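Local coordinates for protein iron transport multicopper oxidase FET3 (Saccharomyces cerevisiae, PDB 1ZPU) that oxidises ferrous to ferric iron with four copper ions, reducing dioxygen to water, so that the iron can be imported through the permease FTR1, at residues 296-301 with 404-409. Numbering follows the deposited sequence.
Sequences FLDDFY and IQRDRT. With NAG (2-acetamido-2-deoxy-beta-D-glucopyranose), chain I; NAG (2-acetamido-2-deoxy-beta-D-glucopyranose), chain B.
The guanidinium of Arg406 takes Asp298 OD1 and Asp299 OD1 at its edge, in its plane, while Phe300 CB lies obliquely to it, 3.9 Å from NH1. The Phe300 ring turns an edge to the strand backbone, CZ standing 3.7 Å from Ile404 O; CG anti to the backbone N (chi1 179°) starts the ring in that direction. Phe300 CD2 in turn sits over the centre of one face of Tyr301, whose opposite face carries C6 of the chain B sugar, offset toward the rim, part of the glycan attached at Asn223. Arg406 NH1 forms a 2.7 Å salt bridge to Asp298 OD1, the carboxylate and guanidinium planes 32° apart. Both NH1 and NH2 grip Asp299 OD1, end-on, each at 3.1 Å; NH2 meets the syn lone pair of OD1, whereas NH1 comes from above the carboxylate plane. Asp298 OD1 also accepts from Phe300 N at 3.1 Å, an Asx turn leading into the short 3-10 segment 299-301. The network joins the loop between strands 271-277 and 316-326 to strand 401-406 of the third cupredoxin domain, where Ile404 and Gln405 form a classic beta bulge opposite Val448. Arg442 and Arg436 pair with the second oxygens of Asp298 and Asp299; Tyr440 O accepts from Arg406 NE. A leucine in place of Arg406 would probably leave both carboxylates without this shared cation and the loop less firmly held to the strand.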
loop_
_atom_site.group_PDB
_atom_site.type_symbol
_atom_site.label_atom_id
_atom_site.label_comp_id
_atom_site.label_asym_id
_atom_site.label_seq_id
_atom_site.Cartn_x
_atom_site.Cartn_y
_atom_site.Cartn_z
ATOM N N PHE A 296 -5.798 -16.104 -13.691
ATOM C CA PHE A 296 -5.658 -14.651 -13.667
ATOM C C PHE A 296 -4.297 -14.256 -14.233
ATOM O O PHE A 296 -3.352 -15.049 -14.205
ATOM C CB PHE A 296 -5.802 -14.112 -12.225
ATOM C CG PHE A 296 -4.855 -14.751 -11.245
ATOM C CD1 PHE A 296 -3.577 -14.239 -11.056
ATOM C CD2 PHE A 296 -5.235 -15.891 -10.535
ATOM C CE1 PHE A 296 -2.701 -14.838 -10.168
ATOM C CE2 PHE A 296 -4.360 -16.500 -9.647
ATOM C CZ PHE A 296 -3.088 -15.977 -9.467
ATOM N N LEU A 297 -4.200 -13.027 -14.723
ATOM C CA LEU A 297 -2.942 -12.466 -15.209
ATOM C C LEU A 297 -1.835 -12.442 -14.148
ATOM O O LEU A 297 -2.026 -11.940 -13.055
ATOM C CB LEU A 297 -3.179 -11.040 -15.705
ATOM C CG LEU A 297 -1.966 -10.218 -16.128
ATOM C CD1 LEU A 297 -1.481 -10.696 -17.492
ATOM C CD2 LEU A 297 -2.365 -8.760 -16.154
ATOM N N ASP A 298 -0.673 -12.996 -14.492
ATOM C CA ASP A 298 0.517 -12.864 -13.647
ATOM C C ASP A 298 1.247 -11.587 -14.054
ATOM O O ASP A 298 1.894 -11.530 -15.108
ATOM C CB ASP A 298 1.441 -14.093 -13.747
ATOM C CG ASP A 298 2.586 -14.050 -12.736
ATOM O OD1 ASP A 298 2.837 -12.968 -12.151
ATOM O OD2 ASP A 298 3.249 -15.093 -12.528
ATOM N N ASP A 299 1.127 -10.569 -13.209
ATOM C CA ASP A 299 1.668 -9.248 -13.483
ATOM C C ASP A 299 3.177 -9.241 -13.682
ATOM O O ASP A 299 3.718 -8.271 -14.203
ATOM C CB ASP A 299 1.265 -8.269 -12.388
ATOM C CG ASP A 299 1.668 -8.742 -10.997
ATOM O OD1 ASP A 299 1.497 -9.948 -10.700
ATOM O OD2 ASP A 299 2.142 -7.916 -10.186
ATOM N N PHE A 300 3.854 -10.321 -13.290
ATOM C CA PHE A 300 5.304 -10.450 -13.491
ATOM C C PHE A 300 5.694 -10.320 -14.976
ATOM O O PHE A 300 6.780 -9.822 -15.298
ATOM C CB PHE A 300 5.807 -11.776 -12.898
ATOM C CG PHE A 300 7.286 -12.016 -13.082
ATOM C CD1 PHE A 300 8.189 -11.677 -12.080
ATOM C CD2 PHE A 300 7.779 -12.595 -14.255
ATOM C CE1 PHE A 300 9.570 -11.894 -12.247
ATOM C CE2 PHE A 300 9.140 -12.799 -14.431
ATOM C CZ PHE A 300 10.039 -12.449 -13.420
ATOM N N TYR A 301 4.811 -10.750 -15.875
ATOM C CA TYR A 301 5.114 -10.761 -17.305
ATOM C C TYR A 301 4.637 -9.511 -18.052
ATOM O O TYR A 301 4.808 -9.410 -19.274
ATOM C CB TYR A 301 4.557 -12.034 -17.946
ATOM C CG TYR A 301 5.226 -13.297 -17.444
ATOM C CD1 TYR A 301 4.619 -14.092 -16.466
ATOM C CD2 TYR A 301 6.463 -13.698 -17.942
ATOM C CE1 TYR A 301 5.227 -15.251 -16.000
ATOM C CE2 TYR A 301 7.079 -14.849 -17.483
ATOM C CZ TYR A 301 6.456 -15.619 -16.513
ATOM O OH TYR A 301 7.072 -16.764 -16.062
ATOM N N ILE A 404 12.387 -8.747 -10.644
ATOM C CA ILE A 404 13.252 -9.622 -11.447
ATOM C C ILE A 404 13.073 -11.122 -11.158
ATOM O O ILE A 404 13.380 -11.963 -12.009
ATOM C CB ILE A 404 14.733 -9.206 -11.370
ATOM C CG1 ILE A 404 15.296 -9.466 -9.981
ATOM C CG2 ILE A 404 14.892 -7.735 -11.738
ATOM C CD1 ILE A 404 16.780 -9.542 -9.968
ATOM N N GLN A 405 12.591 -11.451 -9.958
ATOM C CA GLN A 405 12.129 -12.813 -9.637
ATOM C C GLN A 405 10.989 -12.792 -8.633
ATOM O O GLN A 405 11.008 -12.022 -7.673
ATOM C CB GLN A 405 13.257 -13.716 -9.111
ATOM C CG GLN A 405 12.743 -15.068 -8.584
ATOM C CD GLN A 405 13.813 -16.141 -8.447
ATOM O OE1 GLN A 405 14.522 -16.470 -9.407
ATOM N NE2 GLN A 405 13.909 -16.719 -7.256
ATOM N N ARG A 406 9.993 -13.638 -8.875
ATOM C CA ARG A 406 8.928 -13.880 -7.925
ATOM C C ARG A 406 8.494 -15.338 -8.040
ATOM O O ARG A 406 7.648 -15.685 -8.870
ATOM C CB ARG A 406 7.747 -12.955 -8.187
ATOM C CG ARG A 406 6.635 -13.167 -7.180
ATOM C CD ARG A 406 5.323 -13.312 -7.880
ATOM N NE ARG A 406 4.515 -12.153 -7.601
ATOM C CZ ARG A 406 3.692 -11.573 -8.461
ATOM N NH1 ARG A 406 3.565 -12.048 -9.694
ATOM N NH2 ARG A 406 2.997 -10.496 -8.066
ATOM N N ASP A 407 9.070 -16.182 -7.191
ATOM C CA ASP A 407 8.947 -17.635 -7.324
ATOM C C ASP A 407 7.499 -18.134 -7.121
ATOM O O ASP A 407 6.643 -17.394 -6.623
ATOM C CB ASP A 407 9.947 -18.320 -6.374
ATOM C CG ASP A 407 10.415 -19.684 -6.874
ATOM O OD1 ASP A 407 9.918 -20.182 -7.906
ATOM O OD2 ASP A 407 11.297 -20.275 -6.212
ATOM N N ARG A 408 7.247 -19.381 -7.525
ATOM C CA ARG A 408 5.929 -20.031 -7.462
ATOM C C ARG A 408 5.467 -20.283 -6.030
ATOM O O ARG A 408 6.249 -20.153 -5.090
ATOM C CB ARG A 408 5.970 -21.375 -8.200
ATOM C CG ARG A 408 6.771 -22.472 -7.478
ATOM C CD ARG A 408 6.789 -23.763 -8.264
ATOM N NE ARG A 408 7.575 -24.822 -7.628
ATOM C CZ ARG A 408 7.114 -25.683 -6.718
ATOM N NH1 ARG A 408 5.866 -25.616 -6.287
ATOM N NH2 ARG A 408 7.915 -26.616 -6.221
ATOM N N THR A 409 4.202 -20.666 -5.871
ATOM C CA THR A 409 3.694 -21.059 -4.563
ATOM C C THR A 409 4.301 -22.381 -4.127
ATOM O O THR A 409 4.399 -23.318 -4.919
ATOM C CB THR A 409 2.147 -21.111 -4.528
ATOM O OG1 THR A 409 1.633 -19.767 -4.481
ATOM C CG2 THR A 409 1.633 -21.876 -3.303
HETATM C C1 NAG I . 0.698 -11.088 -21.347
HETATM C C2 NAG I . 2.128 -10.749 -21.750
HETATM C C3 NAG I . 2.961 -12.009 -22.065
HETATM C C4 NAG I . 2.647 -13.289 -21.274
HETATM C C5 NAG I . 1.256 -13.272 -20.617
HETATM C C6 NAG I . 1.218 -14.096 -19.334
HETATM C C7 NAG I . 2.319 -8.509 -22.873
HETATM C C8 NAG I . 2.428 -7.762 -21.563
HETATM N N2 NAG I . 2.100 -9.837 -22.887
HETATM O O3 NAG I . 4.331 -11.737 -21.866
HETATM O O4 NAG I . 2.792 -14.358 -22.209
HETATM O O5 NAG I . 0.850 -11.967 -20.255
HETATM O O6 NAG I . 0.197 -13.624 -18.477
HETATM O O7 NAG I . 2.437 -7.883 -23.926
HETATM C C1 NAG B . 3.237 -15.679 -21.750
HETATM C C2 NAG B . 4.463 -16.210 -22.542
HETATM C C3 NAG B . 5.741 -16.314 -21.669
HETATM C C4 NAG B . 5.508 -16.966 -20.295
HETATM C C5 NAG B . 4.007 -17.084 -20.022
HETATM C C6 NAG B . 3.651 -17.502 -18.595
HETATM C C7 NAG B . 3.917 -17.775 -24.468
HETATM C C8 NAG B . 2.636 -18.586 -24.747
HETATM N N2 NAG B . 4.186 -17.517 -23.170
HETATM O O3 NAG B . 6.309 -15.035 -21.463
HETATM O O4 NAG B . 6.140 -18.227 -20.250
HETATM O O5 NAG B . 3.421 -15.834 -20.346
HETATM O O6 NAG B . 2.294 -17.906 -18.559
HETATM O O7 NAG B . 4.651 -17.414 -25.416
#